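Local structure of insect group II chitinase (Ostrinia furnacalis, 5Y2A) at residues E46-S51 and V105-D110; S92-V95 and S99-R102; V298-G303 and F319-M324; C355-A360 and P377-H382. The protein probably hydrolyses the beta-1,4-glycosidic bonds of chitin, as the second catalytic domain of an insect group II chitinase of glycoside hydrolase family 18. All blocks are in the same frame, centred on the assembly; numbering follows the deposited sequence. Where two conformers were deposited one is given.

The four contacts form two pairs on opposite sides of the chain's centre. Contacts 1 and 2 have centres 11 Å apart and share helix 98-115; Leu47 of contact 1 packs on Arg93 and Leu94 of helix 90-95 and on Ala100 of helix 98-115. Along the chain, contact 2 falls between the two segments of contact 1. Contacts 3 and 4 come later, in series, with centres 13 Å apart, and are joined by Asp322, which touches both Cys357 and Cys379. Between pairs, centres lie 42 to 46 Å apart. The first pair thus joins outer barrel helices with strand 49-51, the second an insertion, the start of helix 322-334, the loop before helix 361-371 and the C-terminal tail.

Contact 1: residues E46-S51 and V105-D110; sequences ELVIKS and VVHAVD
His107 lays one face of its imidazole against Val48, and the two side chains cross at about a right angle. Val48 CB sits 3.7 Å from the centroid of the His107 ring, 20° off the ring normal, a CH-pi contact. Both methyls stand over the same face: Val48 CG1 lies 4.0 Å from His107 CG, at the root of the imidazole, whereas Val48 CG2 is 3.9 Å from His107 NE2. A beta-branched residue suits this place because its two methyls spread the contact from the root of the ring to its far end. The ring reaches across because its CG is anti to the backbone N (chi1 174°), which carries it away from helix 98-115.

That helix links parallel strands 75-81 and 119-123 on the outside of the TIM barrel, and the segment it meets leads into strand 49-51, the antiparallel partner of barrel strand 34-42. A water bridges the two, 2.8 Å from Ile49 N, whose hydrogen it accepts, and 2.8 Å from His107 ND1. Close by, His107 CE1 comes within 3.0 Å of Ile49 O, where the carbon's polarised hydrogen may ease the approach. One residue further along each segment the contact is apolar: Ile49 CD1 rests 3.7 Å from Ala108 CB, a small methyl that lets strand and helix come near, while Phe104 and Phe111 of the same helix also touch Ile49.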
loop_
_atom_site.group_PDB
_atom_site.type_symbol
_atom_site.label_atom_id
_atom_site.label_comp_id
_atom_site.label_asym_id
_atom_site.label_seq_id
_atom_site.Cartn_x
_atom_site.Cartn_y
_atom_site.Cartn_z
ATOM N N GLU A 46 7.843 13.458 -19.838
ATOM C CA GLU A 46 9.107 13.973 -20.341
ATOM C C GLU A 46 10.239 12.962 -20.272
ATOM O O GLU A 46 11.264 13.159 -20.934
ATOM C CB GLU A 46 9.501 15.230 -19.559
ATOM C CG GLU A 46 8.456 16.331 -19.623
ATOM C CD GLU A 46 8.206 16.823 -21.036
ATOM O OE1 GLU A 46 9.109 16.676 -21.892
ATOM O OE2 GLU A 46 7.095 17.339 -21.295
ATOM N N LEU A 47 10.074 11.896 -19.491
ATOM C CA LEU A 47 11.103 10.875 -19.302
ATOM C C LEU A 47 12.420 11.500 -18.838
ATOM O O LEU A 47 13.494 11.224 -19.376
ATOM C CB LEU A 47 11.296 10.054 -20.577
ATOM C CG LEU A 47 10.057 9.343 -21.133
ATOM C CD1 LEU A 47 10.398 8.590 -22.404
ATOM C CD2 LEU A 47 9.426 8.405 -20.105
ATOM N N VAL A 48 12.322 12.358 -17.818
ATOM C CA VAL A 48 13.483 12.931 -17.149
ATOM C C VAL A 48 13.263 12.858 -15.644
ATOM O O VAL A 48 12.141 12.697 -15.161
ATOM C CB VAL A 48 13.773 14.392 -17.564
ATOM C CG1 VAL A 48 14.068 14.493 -19.062
ATOM C CG2 VAL A 48 12.621 15.294 -17.166
ATOM N N ILE A 49 14.367 12.993 -14.902
ATOM C CA ILE A 49 14.309 12.988 -13.445
ATOM C C ILE A 49 13.454 14.142 -12.947
ATOM O O ILE A 49 13.545 15.272 -13.446
ATOM C CB ILE A 49 15.728 13.083 -12.858
ATOM C CG1 ILE A 49 16.541 11.838 -13.194
ATOM C CG2 ILE A 49 15.677 13.338 -11.354
ATOM C CD1 ILE A 49 18.025 11.977 -12.871
ATOM N N LYS A 50 12.621 13.865 -11.945
ATOM C CA LYS A 50 11.921 14.918 -11.221
ATOM C C LYS A 50 11.816 14.524 -9.757
ATOM O O LYS A 50 11.887 13.344 -9.401
ATOM C CB LYS A 50 10.523 15.191 -11.800
ATOM C CG LYS A 50 9.470 14.157 -11.434
ATOM C CD LYS A 50 8.067 14.633 -11.813
ATOM C CE LYS A 50 7.061 13.499 -11.700
ATOM N NZ LYS A 50 5.739 13.840 -12.296
ATOM N N SER A 51 11.679 15.537 -8.907
ATOM C CA SER A 51 11.471 15.290 -7.490
ATOM C C SER A 51 10.123 14.618 -7.278
ATOM O O SER A 51 9.129 14.964 -7.922
ATOM C CB SER A 51 11.535 16.602 -6.710
ATOM O OG SER A 51 11.036 16.432 -5.392
ATOM N N VAL A 105 20.027 12.014 -20.227
ATOM C CA VAL A 105 21.394 12.175 -19.733
ATOM C C VAL A 105 21.737 13.649 -19.564
ATOM O O VAL A 105 22.310 14.061 -18.548
ATOM C CB VAL A 105 22.387 11.472 -20.676
ATOM C CG1 VAL A 105 23.819 11.846 -20.315
ATOM C CG2 VAL A 105 22.187 9.969 -20.631
ATOM N N VAL A 106 21.408 14.468 -20.564
ATOM C CA VAL A 106 21.705 15.898 -20.480
ATOM C C VAL A 106 20.973 16.530 -19.300
ATOM O O VAL A 106 21.552 17.296 -18.521
ATOM C CB VAL A 106 21.354 16.600 -21.804
ATOM C CG1 VAL A 106 21.355 18.106 -21.614
ATOM C CG2 VAL A 106 22.340 16.195 -22.885
ATOM N N HIS A 107 19.683 16.219 -19.155
ATOM C CA HIS A 107 18.902 16.793 -18.065
ATOM C C HIS A 107 19.388 16.296 -16.706
ATOM O O HIS A 107 19.427 17.062 -15.735
ATOM C CB HIS A 107 17.420 16.464 -18.260
ATOM C CG HIS A 107 16.555 16.890 -17.117
ATOM N ND1 HIS A 107 16.388 16.123 -15.982
ATOM C CD2 HIS A 107 15.805 18.003 -16.933
ATOM C CE1 HIS A 107 15.576 16.748 -15.149
ATOM N NE2 HIS A 107 15.208 17.890 -15.702
ATOM N N ALA A 108 19.755 15.016 -16.616
ATOM C CA ALA A 108 20.184 14.456 -15.338
ATOM C C ALA A 108 21.405 15.185 -14.792
ATOM O O ALA A 108 21.458 15.514 -13.604
ATOM C CB ALA A 108 20.475 12.963 -15.493
ATOM N N VAL A 109 22.387 15.471 -15.651
ATOM C CA VAL A 109 23.595 16.159 -15.198
ATOM C C VAL A 109 23.240 17.503 -14.571
ATOM O O VAL A 109 23.737 17.857 -13.495
ATOM C CB VAL A 109 24.589 16.320 -16.362
ATOM C CG1 VAL A 109 25.713 17.269 -15.972
ATOM C CG2 VAL A 109 25.148 14.963 -16.765
ATOM N N ASP A 110 22.371 18.266 -15.234
ATOM C CA ASP A 110 21.977 19.571 -14.709
ATOM C C ASP A 110 21.163 19.436 -13.427
ATOM O O ASP A 110 21.351 20.212 -12.482
ATOM C CB ASP A 110 21.187 20.337 -15.768
ATOM C CG ASP A 110 22.034 20.699 -16.968
ATOM O OD1 ASP A 110 23.251 20.920 -16.788
ATOM O OD2 ASP A 110 21.485 20.749 -18.089
HETATM O O HOH W 1 16.768 13.356 -16.284
#

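Contact 2: residues S92-V95 and S99-R102; sequences SRLV and SARR
Leu94, near the end of helix 90-95, and Ala100, in the first turns of helix 98-115, bring their CA atoms to 5.6 Å, the two helices being separated by residues 96 and 97 alone. The Leu94 side chain, with CG anti to the backbone N (chi1 165°), swings its end toward the second helix. There Leu94 CD1 lies 3.5 Å from Ala100 O and 4.0 Å from Ala100 CB, and the small alanine permits this closeness.

Arg101 provides the polar half. Its CG passes 3.3 Å from Leu94 O, and the chain then bends at chi3 (-53°), turning the guanidinium back to the end of the first helix. Arg101 NH1 donates to Val95 O over 2.7 Å; the oxygen lies at the guanidinium edge, close to its plane, and the donor stands 30° from the carbonyl plane. A cation is well placed here, since the carbonyls at a helix C-terminus probably make the site electronegative. Arg101 NH2 forms a salt bridge with Glu151 of helix 141-159, so one side chain ties three helices together. Such a pair of consecutive helices, filling the connection from strand 75-81 to strand 119-123, belongs to the outer helical layer of a TIM barrel.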
loop_
_atom_site.group_PDB
_atom_site.type_symbol
_atom_site.label_atom_id
_atom_site.label_comp_id
_atom_site.label_asym_id
_atom_site.label_seq_id
_atom_site.Cartn_x
_atom_site.Cartn_y
_atom_site.Cartn_z
ATOM N N SER A 92 11.023 1.571 -19.615
ATOM C CA SER A 92 11.252 0.853 -20.867
ATOM C C SER A 92 11.151 1.787 -22.064
ATOM O O SER A 92 11.929 1.671 -23.022
ATOM C CB SER A 92 10.252 -0.292 -21.007
ATOM O OG SER A 92 10.517 -1.062 -22.168
ATOM N N ARG A 93 10.195 2.721 -22.032
ATOM C CA ARG A 93 10.083 3.685 -23.119
ATOM C C ARG A 93 11.311 4.580 -23.178
ATOM O O ARG A 93 11.731 4.983 -24.268
ATOM C CB ARG A 93 8.809 4.521 -22.961
ATOM C CG ARG A 93 7.524 3.710 -23.125
ATOM C CD ARG A 93 6.285 4.596 -23.244
ATOM N NE ARG A 93 5.912 5.280 -22.009
ATOM C CZ ARG A 93 6.135 6.566 -21.769
ATOM N NH1 ARG A 93 6.745 7.317 -22.676
ATOM N NH2 ARG A 93 5.749 7.106 -20.619
ATOM N N LEU A 94 11.907 4.884 -22.025
ATOM C CA LEU A 94 13.122 5.693 -22.004
ATOM C C LEU A 94 14.296 4.943 -22.629
ATOM O O LEU A 94 14.930 5.434 -23.571
ATOM C CB LEU A 94 13.444 6.119 -20.566
ATOM C CG LEU A 94 14.850 6.657 -20.287
ATOM C CD1 LEU A 94 15.136 7.909 -21.095
ATOM C CD2 LEU A 94 15.046 6.929 -18.791
ATOM N N VAL A 95 14.609 3.749 -22.114
ATOM C CA VAL A 95 15.854 3.102 -22.517
ATOM C C VAL A 95 15.791 2.560 -23.943
ATOM O O VAL A 95 16.840 2.354 -24.562
ATOM C CB VAL A 95 16.251 1.980 -21.533
ATOM C CG1 VAL A 95 16.338 2.520 -20.102
ATOM C CG2 VAL A 95 15.303 0.787 -21.625
ATOM N N SER A 99 16.799 8.890 -28.716
ATOM C CA SER A 99 16.686 10.324 -28.461
ATOM C C SER A 99 16.241 10.610 -27.032
ATOM O O SER A 99 16.646 11.624 -26.448
ATOM C CB SER A 99 15.706 10.963 -29.450
ATOM O OG SER A 99 16.266 11.054 -30.749
ATOM N N ALA A 100 15.402 9.742 -26.462
ATOM C CA ALA A 100 14.970 9.927 -25.083
ATOM C C ALA A 100 16.130 9.742 -24.111
ATOM O O ALA A 100 16.269 10.507 -23.150
ATOM C CB ALA A 100 13.833 8.957 -24.761
ATOM N N ARG A 101 16.977 8.737 -24.349
ATOM C CA ARG A 101 18.134 8.538 -23.485
ATOM C C ARG A 101 19.030 9.762 -23.493
ATOM O O ARG A 101 19.532 10.181 -22.444
ATOM C CB ARG A 101 18.922 7.302 -23.921
ATOM C CG ARG A 101 18.160 6.005 -23.783
ATOM C CD ARG A 101 19.109 4.825 -23.708
ATOM N NE ARG A 101 20.068 4.795 -24.809
ATOM C CZ ARG A 101 19.929 4.048 -25.901
ATOM N NH1 ARG A 101 18.869 3.266 -26.043
ATOM N NH2 ARG A 101 20.860 4.077 -26.850
ATOM N N ARG A 102 19.225 10.363 -24.668
ATOM C CA ARG A 102 20.091 11.531 -24.773
ATOM C C ARG A 102 19.518 12.708 -23.994
ATOM O O ARG A 102 20.238 13.385 -23.250
ATOM C CB ARG A 102 20.303 11.890 -26.245
ATOM C CG ARG A 102 21.150 13.120 -26.448
ATOM C CD ARG A 102 22.500 12.944 -25.773
ATOM N NE ARG A 102 23.327 14.143 -25.865
ATOM C CZ ARG A 102 24.435 14.340 -25.156
ATOM N NH1 ARG A 102 24.851 13.422 -24.292
ATOM N NH2 ARG A 102 25.125 15.463 -25.307
#

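Contact 3: residues V298-G303 and F319-M324; sequences VHRDPG and FDDDFM
Arg300 and Asp321 approach from opposite directions and meet end-on, with the guanidinium and carboxylate planes 46° apart. Both terminal nitrogens grip a single oxygen: Arg300 NH2 donates to Asp321 OD2 over 2.7 Å, nearly along the C-O axis, and Arg300 NH1 reaches Asp321 OD2 at 2.9 Å from above the carboxylate plane. OD2 lies close to the guanidinium plane, at its edge. An arginine extended from CG to NE can span the 10.4 Å between the CA atoms of Arg300 and Asp321.

This salt bridge joins two parts of the family 18 chitinase fold. Arg300 follows strand 297-299, which pairs with strand 309-312 in the insertion set between barrel strand 241-254 and helix 322-334, while Asp321 stands at the N-cap of that helix. The carboxylate is shared: OD2 takes the arginine, while Asp321 OD1 accepts from Met324 N at 3.1 Å, the capping bond; with chi1 at 72°, CG lies between backbone N and carbonyl carbon, turning the short side chain back over the helix start. Phe323, second in the helix, adds an oblique neighbour, its CD2 lying 4.2 Å from Arg300 NH2. Beyond the arginine, Asp301 OD1 and Gly303 N close an Asx turn.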
loop_
_atom_site.group_PDB
_atom_site.type_symbol
_atom_site.label_atom_id
_atom_site.label_comp_id
_atom_site.label_asym_id
_atom_site.label_seq_id
_atom_site.Cartn_x
_atom_site.Cartn_y
_atom_site.Cartn_z
ATOM N N VAL A 298 12.311 -15.025 20.231
ATOM C CA VAL A 298 13.316 -15.001 19.177
ATOM C C VAL A 298 13.720 -16.431 18.854
ATOM O O VAL A 298 14.055 -17.210 19.754
ATOM C CB VAL A 298 14.537 -14.165 19.596
ATOM C CG1 VAL A 298 15.601 -14.194 18.508
ATOM C CG2 VAL A 298 14.109 -12.739 19.897
ATOM N N HIS A 299 13.694 -16.777 17.572
ATOM C CA HIS A 299 14.083 -18.097 17.098
ATOM C C HIS A 299 15.321 -17.965 16.227
ATOM O O HIS A 299 15.330 -17.183 15.272
ATOM C CB HIS A 299 12.958 -18.763 16.306
ATOM C CG HIS A 299 11.641 -18.766 17.016
ATOM N ND1 HIS A 299 11.099 -19.907 17.570
ATOM C CD2 HIS A 299 10.756 -17.772 17.264
ATOM C CE1 HIS A 299 9.939 -19.613 18.131
ATOM N NE2 HIS A 299 9.709 -18.324 17.961
ATOM N N ARG A 300 16.356 -18.735 16.549
ATOM C CA ARG A 300 17.615 -18.668 15.824
ATOM C C ARG A 300 17.939 -19.985 15.128
ATOM O O ARG A 300 17.469 -21.061 15.513
ATOM C CB ARG A 300 18.774 -18.291 16.750
ATOM C CG ARG A 300 18.649 -16.909 17.350
ATOM C CD ARG A 300 19.908 -16.541 18.115
ATOM N NE ARG A 300 19.857 -15.166 18.591
ATOM C CZ ARG A 300 20.263 -14.104 17.900
ATOM N NH1 ARG A 300 20.765 -14.257 16.689
ATOM N NH2 ARG A 300 20.170 -12.893 18.425
ATOM N N ASP A 301 18.767 -19.876 14.090
ATOM C CA ASP A 301 19.260 -21.027 13.350
ATOM C C ASP A 301 20.643 -21.396 13.870
ATOM O O ASP A 301 21.600 -20.639 13.642
ATOM C CB ASP A 301 19.315 -20.716 11.857
ATOM C CG ASP A 301 19.994 -21.809 11.055
ATOM O OD1 ASP A 301 20.064 -22.965 11.527
ATOM O OD2 ASP A 301 20.468 -21.503 9.945
ATOM N N PRO A 302 20.807 -22.521 14.574
ATOM C CA PRO A 302 22.148 -22.890 15.064
ATOM C C PRO A 302 23.176 -23.039 13.957
ATOM O O PRO A 302 24.374 -22.886 14.224
ATOM C CB PRO A 302 21.913 -24.226 15.783
ATOM C CG PRO A 302 20.458 -24.283 16.061
ATOM C CD PRO A 302 19.767 -23.472 15.003
ATOM N N GLY A 303 22.751 -23.322 12.727
ATOM C CA GLY A 303 23.671 -23.451 11.614
ATOM C C GLY A 303 24.153 -22.145 11.028
ATOM O O GLY A 303 25.065 -22.160 10.197
ATOM N N PHE A 319 14.175 -11.280 10.186
ATOM C CA PHE A 319 14.978 -10.060 10.142
ATOM C C PHE A 319 16.436 -10.414 10.391
ATOM O O PHE A 319 16.756 -11.505 10.872
ATOM C CB PHE A 319 14.493 -9.054 11.194
ATOM C CG PHE A 319 14.566 -9.583 12.606
ATOM C CD1 PHE A 319 13.568 -10.418 13.108
ATOM C CD2 PHE A 319 15.635 -9.254 13.429
ATOM C CE1 PHE A 319 13.645 -10.917 14.403
ATOM C CE2 PHE A 319 15.710 -9.741 14.726
ATOM C CZ PHE A 319 14.713 -10.572 15.211
ATOM N N ASP A 320 17.319 -9.462 10.084
ATOM C CA ASP A 320 18.726 -9.550 10.453
ATOM C C ASP A 320 18.955 -8.765 11.739
ATOM O O ASP A 320 18.519 -7.615 11.856
ATOM C CB ASP A 320 19.635 -9.012 9.343
ATOM C CG ASP A 320 19.802 -9.989 8.201
ATOM O OD1 ASP A 320 19.341 -11.138 8.338
ATOM O OD2 ASP A 320 20.396 -9.617 7.165
ATOM N N ASP A 321 19.647 -9.385 12.693
ATOM C CA ASP A 321 20.046 -8.725 13.921
ATOM C C ASP A 321 21.516 -8.326 13.819
ATOM O O ASP A 321 22.144 -8.454 12.761
ATOM C CB ASP A 321 19.779 -9.633 15.132
ATOM C CG ASP A 321 20.742 -10.819 15.216
ATOM O OD1 ASP A 321 21.283 -11.257 14.179
ATOM O OD2 ASP A 321 20.939 -11.335 16.334
ATOM N N ASP A 322 22.075 -7.850 14.938
ATOM C CA ASP A 322 23.482 -7.452 14.979
ATOM C C ASP A 322 24.405 -8.560 14.501
ATOM O O ASP A 322 25.353 -8.307 13.751
ATOM C CB ASP A 322 23.868 -7.040 16.398
ATOM C CG ASP A 322 24.033 -5.560 16.540
ATOM O OD1 ASP A 322 24.106 -4.893 15.492
ATOM O OD2 ASP A 322 24.101 -5.063 17.683
ATOM N N PHE A 323 24.142 -9.801 14.920
ATOM C CA PHE A 323 25.046 -10.895 14.584
ATOM C C PHE A 323 25.026 -11.197 13.093
ATOM O O PHE A 323 26.073 -11.474 12.501
ATOM C CB PHE A 323 24.688 -12.142 15.392
ATOM C CG PHE A 323 25.039 -12.031 16.841
ATOM C CD1 PHE A 323 26.336 -12.260 17.272
ATOM C CD2 PHE A 323 24.081 -11.664 17.772
ATOM C CE1 PHE A 323 26.667 -12.144 18.609
ATOM C CE2 PHE A 323 24.405 -11.546 19.111
ATOM C CZ PHE A 323 25.703 -11.790 19.530
ATOM N N MET A 324 23.850 -11.164 12.465
ATOM C CA MET A 324 23.827 -11.434 11.032
ATOM C C MET A 324 24.332 -10.243 10.229
ATOM O O MET A 324 24.984 -10.437 9.194
ATOM C CB MET A 324 22.427 -11.840 10.568
ATOM C CG MET A 324 22.390 -12.255 9.092
ATOM S SD MET A 324 23.597 -13.546 8.682
ATOM C CE MET A 324 22.664 -15.032 9.076
#

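Contact 4: residues C355-A360 and P377-H382; sequences CGCGKA and PPCILH
A disulfide between Cys357 and Cys379 fastens segment 355-360 to the C-terminal tail. The first segment opens with Cys355, whose own disulfide runs to Cys288 of helix 284-292. Gly356 has a positive phi (66°), which glycine adopts easily, and the chain turns between the two cysteines. Cys357 then points toward the other segment. Its SG is anti to the backbone N (chi1 -167°) and bonds covalently to Cys379 SG at 2.0 Å. The disulfide torsion of 86° is close to the relaxed value near 90° and right-handed in sense, and Cys357 CB comes 3.7 Å from Cys379 CB. A second conformer of each cysteine was modelled, and the bridge may be mobile.

Gly358 follows with backbone angles at which a CB would run into the carbonyl O of the preceding residue, so the lack of a side chain suits this conformation. Beyond Lys359, Ala360 stands at the N-cap of helix 361-371. On the partner side, Pro377 and Pro378 stiffen the approach to Cys379, whose N is hydrogen-bonded to Asp322 OD2; Pro378 packs against Phe323 and Arg326 of helix 322-334, and Leu381 against Phe319 and Cys288. The bridge thereby closes a covalent loop around helix 361-371 and ties the tail to the loop leading there from barrel strand 339-343, a cross-link at the C-terminal end of this family 18 TIM barrel.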
loop_
_atom_site.group_PDB
_atom_site.type_symbol
_atom_site.label_atom_id
_atom_site.label_comp_id
_atom_site.label_asym_id
_atom_site.label_seq_id
_atom_site.Cartn_x
_atom_site.Cartn_y
_atom_site.Cartn_z
ATOM N N CYS A 355 16.270 -0.631 21.169
ATOM C CA CYS A 355 17.024 -1.863 21.345
ATOM C C CYS A 355 17.996 -1.829 22.518
ATOM O O CYS A 355 18.476 -2.891 22.925
ATOM C CB CYS A 355 17.783 -2.212 20.058
ATOM S SG CYS A 355 16.761 -2.187 18.547
ATOM N N GLY A 356 18.303 -0.657 23.062
ATOM C CA GLY A 356 19.256 -0.583 24.155
ATOM C C GLY A 356 20.666 -0.965 23.770
ATOM O O GLY A 356 21.436 -1.413 24.625
ATOM N N CYS A 357 21.024 -0.774 22.500
ATOM C CA CYS A 357 22.306 -1.180 21.940
ATOM C C CYS A 357 23.091 0.011 21.402
ATOM O O CYS A 357 23.969 -0.156 20.550
ATOM C CB CYS A 357 22.077 -2.213 20.833
ATOM S SG CYS A 357 23.544 -3.090 20.277
ATOM N N GLY A 358 22.792 1.215 21.874
ATOM C CA GLY A 358 23.378 2.413 21.314
ATOM C C GLY A 358 22.645 2.849 20.059
ATOM O O GLY A 358 21.764 2.164 19.537
ATOM N N LYS A 359 23.018 4.024 19.564
ATOM C CA LYS A 359 22.364 4.583 18.390
ATOM C C LYS A 359 22.843 3.881 17.124
ATOM O O LYS A 359 24.037 3.627 16.947
ATOM C CB LYS A 359 22.621 6.088 18.311
ATOM C CG LYS A 359 22.159 6.815 19.571
ATOM C CD LYS A 359 21.711 8.242 19.299
ATOM C CE LYS A 359 22.818 9.085 18.716
ATOM N NZ LYS A 359 22.278 10.348 18.142
ATOM N N ALA A 360 21.893 3.558 16.248
ATOM C CA ALA A 360 22.168 2.909 14.972
ATOM C C ALA A 360 23.013 1.634 15.123
ATOM O O ALA A 360 24.081 1.521 14.533
ATOM C CB ALA A 360 22.845 3.884 14.018
ATOM N N PRO A 377 30.203 -4.943 21.372
ATOM C CA PRO A 377 29.885 -6.223 20.729
ATOM C C PRO A 377 28.455 -6.232 20.223
ATOM O O PRO A 377 27.656 -5.353 20.585
ATOM C CB PRO A 377 30.078 -7.242 21.865
ATOM C CG PRO A 377 29.802 -6.460 23.102
ATOM C CD PRO A 377 30.358 -5.089 22.832
ATOM N N PRO A 378 28.093 -7.198 19.376
ATOM C CA PRO A 378 26.700 -7.293 18.937
ATOM C C PRO A 378 25.807 -7.532 20.136
ATOM O O PRO A 378 26.161 -8.271 21.057
ATOM C CB PRO A 378 26.709 -8.500 17.988
ATOM C CG PRO A 378 28.140 -8.587 17.526
ATOM C CD PRO A 378 28.904 -8.277 18.789
ATOM N N CYS A 379 24.641 -6.898 20.124
ATOM C CA CYS A 379 23.708 -7.037 21.228
ATOM C C CYS A 379 22.771 -8.212 20.988
ATOM O O CYS A 379 22.386 -8.509 19.854
ATOM C CB CYS A 379 22.900 -5.760 21.429
ATOM S SG CYS A 379 23.927 -4.343 21.817
ATOM N N ILE A 380 22.414 -8.879 22.077
ATOM C CA ILE A 380 21.574 -10.058 22.032
ATOM C C ILE A 380 20.151 -9.610 22.348
ATOM O O ILE A 380 19.862 -9.139 23.450
ATOM C CB ILE A 380 22.080 -11.126 23.003
ATOM C CG1 ILE A 380 23.538 -11.466 22.663
ATOM C CG2 ILE A 380 21.223 -12.371 22.938
ATOM C CD1 ILE A 380 24.548 -11.102 23.737
ATOM N N LEU A 381 19.281 -9.718 21.344
ATOM C CA LEU A 381 17.910 -9.244 21.455
ATOM C C LEU A 381 17.180 -9.862 22.648
ATOM O O LEU A 381 16.506 -9.165 23.418
ATOM C CB LEU A 381 17.171 -9.574 20.168
ATOM C CG LEU A 381 17.188 -8.516 19.088
ATOM C CD1 LEU A 381 16.134 -8.893 18.076
ATOM C CD2 LEU A 381 16.880 -7.203 19.744
ATOM N N HIS A 382 17.330 -11.112 22.786
ATOM C CA HIS A 382 16.711 -11.938 23.744
ATOM C C HIS A 382 17.068 -11.528 25.164
ATOM O O HIS A 382 16.287 -11.711 26.022
ATOM C CB HIS A 382 17.010 -13.442 23.462
ATOM C CG HIS A 382 17.664 -13.755 22.136
ATOM N ND1 HIS A 382 17.748 -15.038 21.680
ATOM C CD2 HIS A 382 18.322 -13.004 21.227
ATOM C CE1 HIS A 382 18.386 -15.070 20.542
ATOM N NE2 HIS A 382 18.746 -13.838 20.240
#